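Local structure of ATP-dependent DNA helicase uvsW (Enterobacteria phage T4, 1RIF) at residues Phe29-Asp34 and Gly265-Met270; Arg129-Asn134 and Phe276-Lys281; Leu161-Thr166 and Gly227-Asp232; Pro165-Thr170 and Val209-Thr214; Glu233-Thr238 and Gly257-Leu262. The protein couples ATP hydrolysis to 3'-5' unwinding and branch migration of DNA in phage T4 recombination-dependent repair and the reorganization of stalled replication forks. The protein carries 1 engineered substitution. All blocks are in the same frame, centred on the assembly; numbering follows the deposited sequence.

Contact 1: Phe29-Asp34 and Gly265-Met270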
# COMPACT_ATOMS: atom_id res chain seq x y z
N PHE A 29 3.73 12.58 -15.07
CA PHE A 29 3.13 11.48 -14.33
C PHE A 29 2.08 10.70 -15.11
O PHE A 29 0.99 10.44 -14.62
CB PHE A 29 2.54 11.99 -13.02
CG PHE A 29 3.57 12.40 -12.01
CD1 PHE A 29 3.79 13.74 -11.70
CD2 PHE A 29 4.35 11.43 -11.37
CE1 PHE A 29 4.77 14.11 -10.77
CE2 PHE A 29 5.34 11.78 -10.45
CZ PHE A 29 5.55 13.13 -10.14
N SER A 30 2.42 10.32 -16.33
CA SER A 30 1.51 9.55 -17.17
C SER A 30 2.30 8.46 -17.87
O SER A 30 3.53 8.50 -17.92
CB SER A 30 0.85 10.43 -18.23
OG SER A 30 1.70 10.56 -19.36
N PHE A 31 1.59 7.48 -18.40
CA PHE A 31 2.23 6.40 -19.13
C PHE A 31 1.23 5.79 -20.09
O PHE A 31 0.02 5.95 -19.93
CB PHE A 31 2.81 5.35 -18.17
CG PHE A 31 1.78 4.66 -17.31
CD1 PHE A 31 1.10 3.54 -17.77
CD2 PHE A 31 1.50 5.13 -16.02
CE1 PHE A 31 0.16 2.89 -16.97
CE2 PHE A 31 0.56 4.50 -15.21
CZ PHE A 31 -0.11 3.38 -15.69
N GLU A 32 1.76 5.12 -21.09
CA GLU A 32 0.95 4.49 -22.11
C GLU A 32 0.29 3.24 -21.54
O GLU A 32 0.97 2.40 -20.95
CB GLU A 32 1.87 4.10 -23.26
CG GLU A 32 1.24 4.00 -24.60
CD GLU A 32 2.26 3.61 -25.65
OE1 GLU A 32 2.55 2.39 -25.77
OE2 GLU A 32 2.78 4.52 -26.34
N ALA A 33 -1.02 3.12 -21.69
CA ALA A 33 -1.73 1.95 -21.20
C ALA A 33 -1.50 0.78 -22.17
O ALA A 33 -1.61 0.94 -23.39
CB ALA A 33 -3.22 2.24 -21.10
N ASP A 34 -1.16 -0.38 -21.64
CA ASP A 34 -0.92 -1.54 -22.48
C ASP A 34 -2.23 -2.01 -23.11
O ASP A 34 -3.20 -2.29 -22.41
CB ASP A 34 -0.29 -2.67 -21.66
CG ASP A 34 0.02 -3.91 -22.49
OD1 ASP A 34 0.76 -3.78 -23.49
OD2 ASP A 34 -0.46 -5.01 -22.13
N GLY A 265 10.82 -2.90 -15.39
CA GLY A 265 10.77 -2.48 -16.78
C GLY A 265 9.40 -2.30 -17.41
O GLY A 265 9.29 -2.19 -18.64
N LYS A 266 8.36 -2.27 -16.59
CA LYS A 266 7.00 -2.10 -17.11
C LYS A 266 6.59 -0.62 -17.05
O LYS A 266 6.94 0.09 -16.10
CB LYS A 266 6.02 -2.96 -16.32
CG LYS A 266 6.18 -4.47 -16.53
CD LYS A 266 5.62 -4.93 -17.88
CE LYS A 266 6.59 -4.70 -19.03
NZ LYS A 266 7.78 -5.61 -18.96
N ALA A 267 5.85 -0.18 -18.06
CA ALA A 267 5.39 1.21 -18.14
C ALA A 267 4.61 1.71 -16.91
O ALA A 267 4.73 2.87 -16.52
CB ALA A 267 4.54 1.40 -19.40
N ASN A 268 3.83 0.82 -16.31
CA ASN A 268 3.01 1.17 -15.16
C ASN A 268 3.65 1.10 -13.77
O ASN A 268 2.97 1.34 -12.78
CB ASN A 268 1.74 0.31 -15.16
CG ASN A 268 2.04 -1.18 -15.11
OD1 ASN A 268 1.14 -2.00 -15.27
ND2 ASN A 268 3.30 -1.53 -14.88
N ILE A 269 4.94 0.78 -13.69
CA ILE A 269 5.61 0.71 -12.38
C ILE A 269 5.27 1.94 -11.54
O ILE A 269 5.23 1.89 -10.31
CB ILE A 269 7.16 0.65 -12.53
CG1 ILE A 269 7.82 0.64 -11.15
CG2 ILE A 269 7.66 1.85 -13.33
CD1 ILE A 269 7.49 -0.58 -10.31
N MET A 270 5.01 3.04 -12.23
CA MET A 270 4.69 4.31 -11.59
C MET A 270 3.45 4.26 -10.68
O MET A 270 3.43 4.90 -9.63
CB MET A 270 4.52 5.37 -12.68
CG MET A 270 4.53 6.79 -12.18
SD MET A 270 4.83 7.95 -13.53
CE MET A 270 6.42 8.65 -13.04
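Phe-31 lays one face of its ring over the backbone of Asn-268, whose CA lies 3.8 Å from the centroid of the Phe-31 ring and 12° off the ring normal, a CH-pi contact. The junction is interdomain: strand 30-32 of the N-terminal UvsW domain, paired antiparallel with strand 50-52, rests on a type I beta turn, Lys-266 to Ile-269, that leads into helix 269-276 of the ATP-binding domain. Ile-269 N closes that turn on Lys-266 O at 3.2 Å.

The Phe-31 ring reaches the turn because CG takes the crowded position between backbone N and carbonyl carbon (chi1 62°). Its far end meets Asn-268 CB, 3.5 Å from Phe-31 CE1, while the Asn-268 amide plane stands 76° to the ring and its tip leads away. Nearer the strand, the carbonyl oxygen of Ala-267 sits obliquely 3.5 Å from Phe-31 CG. Ser-30 points its side chain the other way, where OG bonds to Asp-27 O and Arg-50 NE.

Phe-29, just past helix 19-28, makes the second half of the contact with Met-270, which also packs on Leu-53 and Leu-64. The two side chains cross at about a right angle. Met-270 SD approaches obliquely, 5.4 Å from the Phe-29 ring centroid, a Met-aromatic contact, and its terminal CE lies 3.8 Å from Phe-29 CD2.

Contact 2: Arg129-Asn134 and Phe276-Lys281; sequences RRRILN and FGEIFK
Ile-132 and Ile-279 lie side by side and point the same way, with Ile-132 CD1 3.7 Å from Ile-279 CG1. The Phe-276 side chain crosses that of Ile-132 at about a right angle, its CB 3.7 Å from Ile-132 CG1, and its ring packs on Met-229 and Asn-231. On the opposite face of the sheet Leu-133 and Phe-280 cross obliquely, Leu-133 CD2 3.9 Å from Phe-280 CD2. Arg-131, on that face too, bends at chi2 and chi3 so that Glu-278 CB stands over one face of its guanidinium. The salt bridge from Arg-131 NH2 to Glu-278 OE1 is long, 3.9 Å, with the oxygen well out of the guanidinium plane, so charge alone acts; NH1 has a second carboxylate in Glu-124.

These residues join strand 278-280, at one edge of the parallel sheet of the RecA-like ATP-binding domain, to strand 130-133, which runs into the predicted ATP-binding loop. The strands cross at -47°, yet three backbone bonds form. Ile-132 N sits above the carbonyl plane of Glu-278, 2.8 Å from its O. Phe-280 N lies nearly along the Ile-132 C=O axis, and Asn-134 N in the Phe-280 carbonyl plane. Gly-277 CA comes 3.6 Å from Arg-130 O, an approach glycine permits, since a CB would strike that oxygen. A water donates to Arg-130 O and accepts from Glu-278 N, which do not bond directly.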
# COMPACT_ATOMS: atom_id res chain seq x y z
N ARG A 129 6.33 4.53 6.81
CA ARG A 129 4.88 4.44 6.57
C ARG A 129 4.42 3.65 5.35
O ARG A 129 3.46 2.88 5.44
CB ARG A 129 4.26 5.85 6.49
CG ARG A 129 3.60 6.35 7.78
CD ARG A 129 4.60 6.55 8.89
NE ARG A 129 4.01 7.06 10.14
CZ ARG A 129 3.61 8.32 10.34
NH1 ARG A 129 3.71 9.24 9.39
NH2 ARG A 129 3.14 8.67 11.52
N ARG A 130 5.08 3.83 4.20
CA ARG A 130 4.66 3.11 3.00
C ARG A 130 5.82 2.76 2.09
O ARG A 130 6.58 3.63 1.68
CB ARG A 130 3.61 3.95 2.24
CG ARG A 130 4.10 5.32 1.77
CD ARG A 130 2.95 6.28 1.49
NE ARG A 130 2.26 6.68 2.72
CZ ARG A 130 2.77 7.49 3.65
NH1 ARG A 130 3.99 8.02 3.50
NH2 ARG A 130 2.07 7.78 4.74
N ARG A 131 5.95 1.47 1.78
CA ARG A 131 7.02 0.96 0.92
C ARG A 131 6.61 -0.27 0.13
O ARG A 131 5.63 -0.95 0.45
CB ARG A 131 8.24 0.54 1.75
CG ARG A 131 8.85 1.58 2.63
CD ARG A 131 10.08 2.20 2.00
NE ARG A 131 9.96 3.66 1.98
CZ ARG A 131 10.98 4.50 2.15
NH1 ARG A 131 12.20 4.02 2.37
NH2 ARG A 131 10.77 5.81 2.11
N ILE A 132 7.39 -0.56 -0.91
CA ILE A 132 7.20 -1.77 -1.68
C ILE A 132 8.35 -2.56 -1.10
O ILE A 132 9.51 -2.22 -1.32
CB ILE A 132 7.45 -1.60 -3.18
CG1 ILE A 132 6.27 -0.90 -3.86
CG2 ILE A 132 7.64 -2.97 -3.81
CD1 ILE A 132 6.49 -0.67 -5.34
N LEU A 133 8.03 -3.58 -0.32
CA LEU A 133 9.05 -4.40 0.31
C LEU A 133 9.43 -5.47 -0.70
O LEU A 133 8.67 -6.40 -0.97
CB LEU A 133 8.49 -5.02 1.59
CG LEU A 133 7.95 -4.00 2.59
CD1 LEU A 133 7.34 -4.74 3.77
CD2 LEU A 133 9.07 -3.06 3.05
N ASN A 134 10.62 -5.31 -1.27
CA ASN A 134 11.11 -6.23 -2.28
C ASN A 134 11.87 -7.41 -1.66
O ASN A 134 13.09 -7.39 -1.56
CB ASN A 134 12.00 -5.46 -3.25
CG ASN A 134 12.50 -6.32 -4.39
OD1 ASN A 134 11.79 -7.21 -4.87
ND2 ASN A 134 13.71 -6.05 -4.86
N PHE A 276 1.78 2.06 -3.27
CA PHE A 276 2.51 1.45 -2.17
C PHE A 276 3.77 2.14 -1.61
O PHE A 276 4.30 1.69 -0.59
CB PHE A 276 2.90 0.02 -2.56
CG PHE A 276 1.73 -0.88 -2.80
CD1 PHE A 276 1.41 -1.28 -4.09
CD2 PHE A 276 0.94 -1.31 -1.74
CE1 PHE A 276 0.30 -2.10 -4.33
CE2 PHE A 276 -0.16 -2.12 -1.96
CZ PHE A 276 -0.49 -2.52 -3.26
N GLY A 277 4.25 3.19 -2.26
CA GLY A 277 5.45 3.86 -1.77
C GLY A 277 6.72 3.40 -2.46
O GLY A 277 6.70 2.50 -3.31
N GLU A 278 7.84 4.02 -2.11
CA GLU A 278 9.12 3.66 -2.72
C GLU A 278 9.53 2.22 -2.44
O GLU A 278 9.12 1.63 -1.44
CB GLU A 278 10.23 4.60 -2.24
CG GLU A 278 10.40 5.81 -3.13
CD GLU A 278 10.11 7.10 -2.41
OE1 GLU A 278 10.80 7.39 -1.41
OE2 GLU A 278 9.20 7.83 -2.86
N ILE A 279 10.35 1.68 -3.33
CA ILE A 279 10.82 0.31 -3.22
C ILE A 279 11.95 0.15 -2.22
O ILE A 279 12.83 1.00 -2.12
CB ILE A 279 11.30 -0.19 -4.58
CG1 ILE A 279 10.15 -0.16 -5.59
CG2 ILE A 279 11.90 -1.58 -4.44
CD1 ILE A 279 10.55 -0.47 -7.02
N PHE A 280 11.93 -0.95 -1.47
CA PHE A 280 12.96 -1.25 -0.49
C PHE A 280 13.41 -2.71 -0.61
O PHE A 280 12.60 -3.62 -0.47
CB PHE A 280 12.47 -1.01 0.93
CG PHE A 280 13.35 -1.63 1.99
CD1 PHE A 280 14.62 -1.12 2.25
CD2 PHE A 280 12.91 -2.74 2.72
CE1 PHE A 280 15.45 -1.71 3.21
CE2 PHE A 280 13.73 -3.33 3.68
CZ PHE A 280 15.00 -2.82 3.92
N LYS A 281 14.70 -2.92 -0.87
CA LYS A 281 15.25 -4.27 -0.96
C LYS A 281 16.23 -4.51 0.17
O LYS A 281 17.24 -3.82 0.28
CB LYS A 281 15.95 -4.50 -2.30
CG LYS A 281 16.46 -5.93 -2.45
CD LYS A 281 16.94 -6.25 -3.86
CE LYS A 281 17.25 -7.74 -3.98
NZ LYS A 281 17.63 -8.15 -5.36
O HOH W 1 7.67 5.61 -0.26

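Contact 3: Leu161-Thr166 and Gly227-Asp232; sequences LIIVPT and GMMMND
The carbonyl oxygen of Met-230 is gripped twice: Ile-163 N gives it a hydrogen bond of 2.6 Å, nearly along the C=O axis and almost straight (173° at the hydrogen), and Ile-162 CA adds a CA-H...O contact of 3.3 Å to the same Met-230 O. Leu-161 O is held in the same way, by Met-230 N at 2.8 Å and by Met-229 CA at 3.0 Å. Leu-161 N bonds to Met-228 O within the carbonyl plane. The last rung is looser: Asp-232 N reaches Ile-163 O at 3.1 Å, bent to 145°.

This parallel ladder lies in the middle of the RecA-like domain's sheet, where strand 159-163 adjoins strand 226-232. On one face Leu-161 and Met-229 run side by side, CD1 of Leu-161 3.9 Å from CG of Met-229. The bend at chi2 (-82°) sets Met-229 SD 4.3 Å from Ile-163 CD1, and the end of the chain then turns away. On the other face Ile-162 and Met-230 face helix 141-155, both touching Gln-145, and Ile-162 also packs on Met-173 and Phe-177 of helix 167-180. Beyond the paired residues, Pro-165 CD rests 3.5 Å from Asp-232 O.

Asp-232 is the first residue of the predicted DEAH box, and its OD1 makes a salt bridge to Arg-141, the engineered residue of the predicted ATP-binding loop. The chemistry thus changes along the strand: apolar side chains and backbone bonds fix its course, and a carboxylate emerges at its C-terminal end, where in this variant the engineered guanidinium would favour the ionised form.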
# COMPACT_ATOMS: atom_id res chain seq x y z
N LEU A 161 -6.24 -3.88 6.40
CA LEU A 161 -6.73 -4.60 5.22
C LEU A 161 -5.54 -5.32 4.61
O LEU A 161 -4.52 -4.70 4.32
CB LEU A 161 -7.28 -3.63 4.16
CG LEU A 161 -8.31 -4.09 3.11
CD1 LEU A 161 -8.01 -3.36 1.82
CD2 LEU A 161 -8.28 -5.58 2.88
N ILE A 162 -5.67 -6.63 4.43
CA ILE A 162 -4.62 -7.43 3.84
C ILE A 162 -5.20 -8.06 2.58
O ILE A 162 -6.20 -8.77 2.66
CB ILE A 162 -4.14 -8.51 4.82
CG1 ILE A 162 -3.77 -7.85 6.15
CG2 ILE A 162 -2.92 -9.25 4.24
CD1 ILE A 162 -3.39 -8.84 7.21
N ILE A 163 -4.59 -7.79 1.44
CA ILE A 163 -5.05 -8.33 0.15
C ILE A 163 -4.14 -9.47 -0.31
O ILE A 163 -2.93 -9.30 -0.40
CB ILE A 163 -5.08 -7.20 -0.94
CG1 ILE A 163 -5.94 -6.02 -0.45
CG2 ILE A 163 -5.65 -7.75 -2.26
CD1 ILE A 163 -6.02 -4.83 -1.41
N VAL A 164 -4.71 -10.63 -0.57
CA VAL A 164 -3.91 -11.77 -1.02
C VAL A 164 -4.37 -12.20 -2.41
O VAL A 164 -5.49 -11.89 -2.82
CB VAL A 164 -3.99 -12.98 -0.02
CG1 VAL A 164 -3.43 -12.56 1.34
CG2 VAL A 164 -5.42 -13.48 0.11
N PRO A 165 -3.51 -12.91 -3.16
CA PRO A 165 -3.88 -13.36 -4.51
C PRO A 165 -5.05 -14.32 -4.68
O PRO A 165 -5.73 -14.27 -5.71
CB PRO A 165 -2.57 -13.91 -5.07
CG PRO A 165 -1.79 -14.28 -3.86
CD PRO A 165 -2.09 -13.20 -2.87
N THR A 166 -5.32 -15.18 -3.70
CA THR A 166 -6.43 -16.14 -3.84
C THR A 166 -7.21 -16.39 -2.56
O THR A 166 -6.75 -16.06 -1.47
CB THR A 166 -5.94 -17.52 -4.33
OG1 THR A 166 -5.17 -18.14 -3.29
CG2 THR A 166 -5.08 -17.38 -5.58
N GLY A 227 -6.48 1.84 8.48
CA GLY A 227 -5.32 2.66 8.80
C GLY A 227 -4.07 2.07 8.18
O GLY A 227 -3.07 2.76 7.96
N MET A 228 -4.12 0.78 7.90
CA MET A 228 -3.01 0.07 7.29
C MET A 228 -3.54 -0.92 6.27
O MET A 228 -4.59 -1.52 6.47
CB MET A 228 -2.20 -0.68 8.35
CG MET A 228 -1.04 -1.50 7.79
SD MET A 228 -0.14 -2.45 9.05
CE MET A 228 0.90 -1.16 9.76
N MET A 229 -2.82 -1.07 5.16
CA MET A 229 -3.20 -1.99 4.09
C MET A 229 -1.94 -2.64 3.52
O MET A 229 -0.91 -1.98 3.34
CB MET A 229 -3.96 -1.23 2.99
CG MET A 229 -4.38 -2.06 1.77
SD MET A 229 -3.08 -2.32 0.50
CE MET A 229 -2.98 -0.69 -0.23
N MET A 230 -2.04 -3.94 3.26
CA MET A 230 -0.94 -4.71 2.71
C MET A 230 -1.44 -5.57 1.55
O MET A 230 -2.56 -6.11 1.59
CB MET A 230 -0.35 -5.65 3.76
CG MET A 230 0.27 -4.99 4.97
SD MET A 230 0.47 -6.23 6.26
CE MET A 230 -0.46 -5.51 7.59
N ASN A 231 -0.60 -5.72 0.53
CA ASN A 231 -0.92 -6.56 -0.61
C ASN A 231 0.29 -7.46 -0.89
O ASN A 231 1.32 -7.00 -1.38
CB ASN A 231 -1.25 -5.70 -1.84
CG ASN A 231 -1.56 -6.54 -3.08
OD1 ASN A 231 -1.98 -7.70 -2.99
ND2 ASN A 231 -1.37 -5.95 -4.25
N ASP A 232 0.16 -8.74 -0.55
CA ASP A 232 1.22 -9.70 -0.78
C ASP A 232 1.14 -10.09 -2.26
O ASP A 232 0.08 -10.47 -2.74
CB ASP A 232 1.02 -10.93 0.12
CG ASP A 232 2.21 -11.87 0.10
OD1 ASP A 232 3.36 -11.41 0.29
OD2 ASP A 232 2.01 -13.09 -0.11

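Contact 4: Pro165-Thr170 and Val209-Thr214; sequences PTTALT and VGTWQT
Two helix N-termini meet here, beside the C-terminal ends of parallel strands: Thr-166 is the N-cap of helix 167-180 and Thr-211 the N-cap of helix 212-215. The sequence Pro-165 to Thr-170 matches motif Ia of SF2 helicases, a motif that in relatives contacts the DNA strand.

Thr-211 does the closest touching. With OG1 in the crowded position between backbone N and carbonyl carbon (chi1 62°), its methyl is turned onto the peptide after Thr-166, CG2 standing 3.3 Å from Thr-166 C and 3.6 Å from Thr-167 N. That first turn is itself pinned by a capping bond, Leu-169 N to Thr-166 OG1 at 3.3 Å. One turn further on, Thr-170 lies against the end of the strand: its OG1 packs 3.7 Å from Gly-210 CA, while its CG2 lies 3.8 Å from Val-209 O. Thr-170 and Val-209 slide past each other in opposite directions, bringing Val-209 CG1 to 3.9 Å from Thr-170 CA.

Water supplies the polar link. One molecule accepts from Trp-212 N at 2.8 Å and donates weakly to Pro-165 O; another connects Pro-165 O to Gln-213 NE2 by weak bonds.

Strand 207-210 is itself held on both sides, Gly-210 pairing with Ile-162 and Val-164, Val-209 with Lys-189 and Ile-191. Trp-212 packs on Ser-241 and Ile-245 of helix 239-245.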
# COMPACT_ATOMS: atom_id res chain seq x y z
N PRO A 165 -3.51 -12.91 -3.16
CA PRO A 165 -3.88 -13.36 -4.51
C PRO A 165 -5.05 -14.32 -4.68
O PRO A 165 -5.73 -14.27 -5.71
CB PRO A 165 -2.57 -13.91 -5.07
CG PRO A 165 -1.79 -14.28 -3.86
CD PRO A 165 -2.09 -13.20 -2.87
N THR A 166 -5.32 -15.18 -3.70
CA THR A 166 -6.43 -16.14 -3.84
C THR A 166 -7.21 -16.39 -2.56
O THR A 166 -6.75 -16.06 -1.47
CB THR A 166 -5.94 -17.52 -4.33
OG1 THR A 166 -5.17 -18.14 -3.29
CG2 THR A 166 -5.08 -17.38 -5.58
N THR A 167 -8.39 -16.99 -2.70
CA THR A 167 -9.23 -17.30 -1.55
C THR A 167 -8.54 -18.29 -0.63
O THR A 167 -8.67 -18.21 0.59
CB THR A 167 -10.58 -17.89 -1.98
OG1 THR A 167 -11.41 -16.85 -2.53
CG2 THR A 167 -11.29 -18.50 -0.79
N ALA A 168 -7.82 -19.24 -1.19
CA ALA A 168 -7.12 -20.23 -0.38
C ALA A 168 -6.07 -19.53 0.50
O ALA A 168 -5.82 -19.96 1.62
CB ALA A 168 -6.44 -21.28 -1.27
N LEU A 169 -5.46 -18.47 -0.03
CA LEU A 169 -4.44 -17.73 0.70
C LEU A 169 -5.03 -16.82 1.76
O LEU A 169 -4.34 -16.39 2.69
CB LEU A 169 -3.57 -16.93 -0.28
CG LEU A 169 -2.71 -17.86 -1.13
CD1 LEU A 169 -2.07 -17.08 -2.25
CD2 LEU A 169 -1.66 -18.51 -0.25
N THR A 170 -6.31 -16.52 1.61
CA THR A 170 -7.04 -15.70 2.56
C THR A 170 -7.10 -16.50 3.85
O THR A 170 -6.80 -16.00 4.94
CB THR A 170 -8.46 -15.41 2.01
OG1 THR A 170 -8.39 -14.31 1.10
CG2 THR A 170 -9.44 -15.12 3.12
N VAL A 209 -9.16 -9.69 5.68
CA VAL A 209 -8.37 -10.32 4.64
C VAL A 209 -9.19 -10.76 3.43
O VAL A 209 -10.21 -11.44 3.57
CB VAL A 209 -7.62 -11.55 5.19
CG1 VAL A 209 -6.75 -12.17 4.11
CG2 VAL A 209 -6.78 -11.15 6.41
N GLY A 210 -8.73 -10.39 2.25
CA GLY A 210 -9.43 -10.76 1.04
C GLY A 210 -8.57 -10.68 -0.22
O GLY A 210 -7.37 -10.41 -0.16
N THR A 211 -9.21 -10.93 -1.35
CA THR A 211 -8.52 -10.90 -2.63
C THR A 211 -8.94 -9.63 -3.34
O THR A 211 -9.90 -8.97 -2.93
CB THR A 211 -8.92 -12.11 -3.49
OG1 THR A 211 -10.33 -12.05 -3.75
CG2 THR A 211 -8.61 -13.41 -2.78
N TRP A 212 -8.24 -9.28 -4.41
CA TRP A 212 -8.56 -8.09 -5.19
C TRP A 212 -9.97 -8.10 -5.77
O TRP A 212 -10.65 -7.07 -5.77
CB TRP A 212 -7.56 -7.92 -6.35
CG TRP A 212 -6.32 -7.18 -5.96
CD1 TRP A 212 -5.06 -7.69 -5.81
CD2 TRP A 212 -6.22 -5.78 -5.66
NE1 TRP A 212 -4.19 -6.69 -5.44
CE2 TRP A 212 -4.88 -5.51 -5.35
CE3 TRP A 212 -7.15 -4.72 -5.64
CZ2 TRP A 212 -4.43 -4.22 -5.01
CZ3 TRP A 212 -6.71 -3.44 -5.31
CH2 TRP A 212 -5.35 -3.21 -5.00
N GLN A 213 -10.40 -9.25 -6.28
CA GLN A 213 -11.71 -9.33 -6.90
C GLN A 213 -12.85 -9.05 -5.93
O GLN A 213 -13.89 -8.52 -6.32
CB GLN A 213 -11.91 -10.68 -7.59
CG GLN A 213 -12.30 -11.84 -6.70
CD GLN A 213 -12.85 -12.99 -7.51
OE1 GLN A 213 -13.75 -12.81 -8.32
NE2 GLN A 213 -12.31 -14.19 -7.30
N THR A 214 -12.67 -9.40 -4.66
CA THR A 214 -13.70 -9.14 -3.66
C THR A 214 -13.61 -7.68 -3.27
O THR A 214 -14.60 -6.95 -3.31
CB THR A 214 -13.48 -9.98 -2.40
OG1 THR A 214 -13.77 -11.35 -2.69
CG2 THR A 214 -14.38 -9.50 -1.27
O HOH W 2 -6.19 -10.89 -5.36
O HOH W 3 -8.95 -14.33 -6.52

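Contact 5: Glu233-Thr238 and Gly257-Leu262; sequences ECHLAT and GLSGSL. With AU (gold ion), chain D.
Leu-258 O takes two backbone N-H groups, Glu-233 N at 2.7 Å, nearly along the C=O axis, and Cys-234 N at 3.3 Å, from above the carbonyl plane. The double grip holds the start of the loop after strand 226-232 against the end of strand 254-258. Glu-233 then folds back over this junction, its chain bent at chi2. Glu-233 OE1 takes a hydrogen bond from a water at 2.5 Å and a weak one from His-235 NE2, and it forms a salt bridge with the engineered Arg-141. The same water accepts from Gly-260 N. In this variant such a gathering of donors would favour the charged carboxylate.

Glu-233, Cys-234 and His-235 belong to the predicted DEAH box, motif II, here with cysteine in the third place, while Ser-259 to Ser-261 occupy the place of motif III, the Ser-Ala-Thr segment of many SF2 helicases. In such relatives contact between the two motifs is thought to link ATP hydrolysis to unwinding.

The His-235 ring is sandwiched. Ser-261 CB stands over the centre of one face, 3.9 Å from the His-235 centroid and 7° off the normal, a CH-pi contact, and Leu-236 CG lies over the opposite face, toward its rim. Cys-234 points SG at Gly-257, 3.3 Å from its CA, and binds a gold ion at 2.5 Å from SG. Leu-262 CD2 lies 4.0 Å from the gold.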
# COMPACT_ATOMS: atom_id res chain seq x y z
N GLU A 233 2.27 -9.99 -2.96
CA GLU A 233 2.37 -10.28 -4.40
C GLU A 233 1.72 -9.12 -5.13
O GLU A 233 0.90 -9.31 -6.02
CB GLU A 233 1.65 -11.58 -4.77
CG GLU A 233 2.23 -12.81 -4.15
CD GLU A 233 3.63 -13.10 -4.63
OE1 GLU A 233 4.52 -12.24 -4.46
OE2 GLU A 233 3.85 -14.20 -5.18
N CYS A 234 2.08 -7.90 -4.75
CA CYS A 234 1.49 -6.72 -5.35
C CYS A 234 1.76 -6.59 -6.84
O CYS A 234 1.12 -5.78 -7.52
CB CYS A 234 1.94 -5.45 -4.61
SG CYS A 234 3.72 -5.33 -4.20
N HIS A 235 2.70 -7.38 -7.36
CA HIS A 235 3.02 -7.32 -8.78
C HIS A 235 1.91 -7.97 -9.61
O HIS A 235 1.84 -7.80 -10.83
CB HIS A 235 4.40 -7.98 -9.06
CG HIS A 235 4.47 -9.43 -8.68
ND1 HIS A 235 4.29 -10.45 -9.59
CD2 HIS A 235 4.69 -10.02 -7.49
CE1 HIS A 235 4.40 -11.61 -8.97
NE2 HIS A 235 4.64 -11.38 -7.70
N LEU A 236 1.02 -8.69 -8.93
CA LEU A 236 -0.09 -9.34 -9.61
C LEU A 236 -1.30 -8.42 -9.66
O LEU A 236 -2.29 -8.70 -10.32
CB LEU A 236 -0.44 -10.64 -8.88
CG LEU A 236 0.70 -11.65 -8.82
CD1 LEU A 236 0.31 -12.79 -7.89
CD2 LEU A 236 1.02 -12.17 -10.21
N ALA A 237 -1.21 -7.30 -8.94
CA ALA A 237 -2.30 -6.34 -8.92
C ALA A 237 -2.35 -5.60 -10.25
O ALA A 237 -1.31 -5.33 -10.85
CB ALA A 237 -2.09 -5.35 -7.78
N THR A 238 -3.55 -5.27 -10.72
CA THR A 238 -3.70 -4.54 -11.98
C THR A 238 -3.91 -3.05 -11.71
O THR A 238 -4.29 -2.64 -10.61
CB THR A 238 -4.89 -5.05 -12.81
OG1 THR A 238 -6.12 -4.73 -12.14
CG2 THR A 238 -4.80 -6.56 -13.01
N GLY A 257 3.41 -3.11 -0.08
CA GLY A 257 3.29 -4.06 -1.17
C GLY A 257 4.46 -4.99 -0.95
O GLY A 257 5.55 -4.54 -0.64
N LEU A 258 4.25 -6.30 -1.07
CA LEU A 258 5.35 -7.25 -0.90
C LEU A 258 5.50 -8.06 -2.18
O LEU A 258 4.53 -8.61 -2.70
CB LEU A 258 5.09 -8.19 0.29
CG LEU A 258 5.15 -7.54 1.68
CD1 LEU A 258 3.83 -6.82 1.97
CD2 LEU A 258 5.42 -8.62 2.72
N SER A 259 6.73 -8.14 -2.68
CA SER A 259 6.92 -8.86 -3.92
C SER A 259 8.38 -9.14 -4.23
O SER A 259 9.24 -8.30 -4.00
CB SER A 259 6.30 -8.05 -5.06
OG SER A 259 6.59 -8.61 -6.32
N GLY A 260 8.64 -10.33 -4.76
CA GLY A 260 9.99 -10.69 -5.14
C GLY A 260 10.17 -10.48 -6.63
O GLY A 260 11.28 -10.60 -7.16
N SER A 261 9.08 -10.16 -7.31
CA SER A 261 9.08 -9.95 -8.76
C SER A 261 8.51 -8.58 -9.18
O SER A 261 7.41 -8.51 -9.72
CB SER A 261 8.28 -11.06 -9.42
OG SER A 261 8.63 -12.33 -8.89
N LEU A 262 9.25 -7.50 -8.94
CA LEU A 262 8.76 -6.17 -9.30
C LEU A 262 8.76 -5.91 -10.81
O LEU A 262 9.54 -6.51 -11.56
CB LEU A 262 9.59 -5.09 -8.61
CG LEU A 262 9.80 -5.25 -7.10
CD1 LEU A 262 10.52 -4.04 -6.57
CD2 LEU A 262 8.48 -5.46 -6.40
AU AU D . 4.59 -4.63 -6.47
O HOH W 4 6.95 -12.43 -5.19

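Contacts 2 to 5 all reach the parallel sheet of the ATP-binding domain; contact 1 lies outside it, where the N-terminal domain leans on the turn before helix 269-276. That same helix leads straight into contact 2. Contact 3 is the most buried. Like contact 2 it is a parallel backbone ladder, but its paired side chains are largely apolar, whereas those of contact 2, at the sheet's edge, mix apolar and charged. Contacts 4 and 5 lie at strand ends, with waters joining the segments, as one also does in contact 2; contact 4 shares Pro-165 and Thr-166 with contact 3, and contact 5 continues contact 3's DEAH box. Contact 1 relies on aromatic rings.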